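PDB 3EYP: putative alpha-L-fucosidase from Bacteroides thetaiotaomicron, which probably hydrolyses alpha-L-fucosidic bonds as a glycoside hydrolase of family 29. Local coordinates for residues V256-S261 and S306-H311. Sequence-based numbering, arbitrary orientation.
Sequences VSIRPS and STDSLH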
# COMPACT_ATOMS: atom_id res chain seq x y z
N VAL A 256 7.12 -1.94 -4.14
CA VAL A 256 8.15 -2.90 -4.48
C VAL A 256 7.79 -3.61 -5.78
O VAL A 256 6.62 -3.73 -6.15
CB VAL A 256 8.37 -3.92 -3.29
CG1 VAL A 256 7.09 -4.72 -3.04
CG2 VAL A 256 9.52 -4.84 -3.52
N SER A 257 8.80 -3.97 -6.50
CA SER A 257 8.62 -4.79 -7.67
C SER A 257 8.64 -6.30 -7.38
O SER A 257 9.37 -6.84 -6.54
CB SER A 257 9.68 -4.45 -8.74
OG SER A 257 9.31 -5.00 -10.00
N ILE A 258 7.81 -7.00 -8.13
CA ILE A 258 7.81 -8.47 -8.05
C ILE A 258 9.09 -9.07 -8.69
O ILE A 258 9.39 -10.24 -8.53
CB ILE A 258 6.55 -9.07 -8.72
CG1 ILE A 258 6.19 -10.45 -8.14
CG2 ILE A 258 6.68 -9.15 -10.30
CD1 ILE A 258 4.71 -10.79 -8.51
N ARG A 259 9.83 -8.22 -9.39
CA ARG A 259 11.11 -8.58 -10.03
C ARG A 259 12.26 -7.69 -9.53
O ARG A 259 12.01 -6.78 -8.78
CB ARG A 259 11.01 -8.44 -11.55
CG ARG A 259 10.07 -9.44 -12.20
CD ARG A 259 9.47 -8.95 -13.56
NE ARG A 259 8.80 -10.05 -14.20
CZ ARG A 259 9.31 -10.75 -15.21
NH1 ARG A 259 10.49 -10.41 -15.72
NH2 ARG A 259 8.65 -11.80 -15.69
N PRO A 260 13.50 -7.96 -9.95
CA PRO A 260 14.60 -7.10 -9.52
C PRO A 260 14.46 -5.68 -10.08
O PRO A 260 14.79 -4.70 -9.39
CB PRO A 260 15.85 -7.80 -10.07
CG PRO A 260 15.46 -9.30 -10.09
CD PRO A 260 13.99 -9.24 -10.53
N SER A 261 13.86 -5.57 -11.26
CA SER A 261 13.68 -4.26 -11.92
C SER A 261 12.22 -3.87 -11.97
O SER A 261 11.34 -4.70 -11.79
CB SER A 261 14.22 -4.25 -13.38
OG SER A 261 15.60 -4.60 -13.55
N SER A 306 3.50 -15.10 -16.75
CA SER A 306 2.91 -16.21 -15.99
C SER A 306 3.43 -16.38 -14.59
O SER A 306 2.70 -16.57 -13.63
CB SER A 306 3.05 -17.53 -16.75
OG SER A 306 4.37 -17.91 -17.13
N THR A 307 4.74 -16.31 -14.44
CA THR A 307 5.31 -16.53 -13.10
C THR A 307 4.82 -15.46 -12.14
O THR A 307 4.42 -15.73 -11.00
CB THR A 307 6.82 -16.58 -13.16
OG1 THR A 307 7.18 -17.60 -14.08
CG2 THR A 307 7.42 -16.92 -11.79
N ASP A 308 4.83 -14.23 -12.60
CA ASP A 308 4.43 -13.09 -11.79
C ASP A 308 3.02 -13.33 -11.30
O ASP A 308 2.67 -13.13 -10.14
CB ASP A 308 4.43 -11.80 -12.65
CG ASP A 308 5.78 -11.51 -13.33
OD1 ASP A 308 6.44 -12.47 -13.74
OD2 ASP A 308 6.17 -10.31 -13.49
N SER A 309 2.20 -13.72 -12.26
CA SER A 309 0.79 -13.98 -12.00
C SER A 309 0.56 -15.15 -11.01
O SER A 309 -0.34 -15.09 -10.10
CB SER A 309 0.01 -14.23 -13.30
OG SER A 309 -0.10 -13.07 -14.11
N LEU A 310 1.36 -16.18 -11.20
CA LEU A 310 1.28 -17.41 -10.38
C LEU A 310 1.58 -17.11 -8.91
O LEU A 310 0.85 -17.48 -8.01
CB LEU A 310 2.31 -18.43 -10.86
CG LEU A 310 2.35 -19.75 -10.08
CD1 LEU A 310 1.00 -20.43 -10.18
CD2 LEU A 310 3.50 -20.61 -10.60
N HIS A 311 2.72 -16.47 -8.70
CA HIS A 311 3.20 -16.17 -7.37
C HIS A 311 2.26 -15.28 -6.56
O HIS A 311 2.09 -15.50 -5.39
CB HIS A 311 4.63 -15.60 -7.41
CG HIS A 311 5.65 -16.63 -7.82
ND1 HIS A 311 7.00 -16.44 -7.72
CD2 HIS A 311 5.49 -17.86 -8.38
CE1 HIS A 311 7.63 -17.50 -8.18
NE2 HIS A 311 6.74 -18.38 -8.61
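Arg259 and Asp308 form a buried, side-on, two-nitrogen salt bridge. Arg259 NE donates to Asp308 OD2 at 2.7 Å, and the bond is nearly straight (163°). Arg259 NH2 donates to Asp308 OD1 at 3.0 Å. Each oxygen accepts through its syn lone pair. The carboxylate lies at the edge of the guanidinium, with the two planes 35° apart, so the pairing is twisted rather than flat. The Arg259 chain runs extended from CG to NE, which carries the guanidinium to the helix. Its NH2 has a second acidic partner, Asp269, so two carboxylates probably share this one positive charge. Replacing Arg259 by an alanine is likely to leave the buried Asp308 carboxylate without its cationic mate.

Ile258 supplies the apolar part. Its CG2 lies 3.4 Å from Asp308 OD2, on the carboxylate already held by Arg259. CG1 is roughly anti to the backbone N (chi1 -154°) and the chain stays extended through CD1, which comes 3.5 Å from Asp308 O.

Ser257 OG, at the end of strand 253-257, donates to Ser261 O at 2.7 Å, bridging the turn that carries Arg259.

The contact ties the loop after strand 253-257, a parallel strand of the TIM-barrel-type domain next to strand 291-295, to the first turns of helix 306-323. Ile258 also packs on Leu294 of strand 291-295, while His311 touches helix 275-283 through Val275 and Leu278.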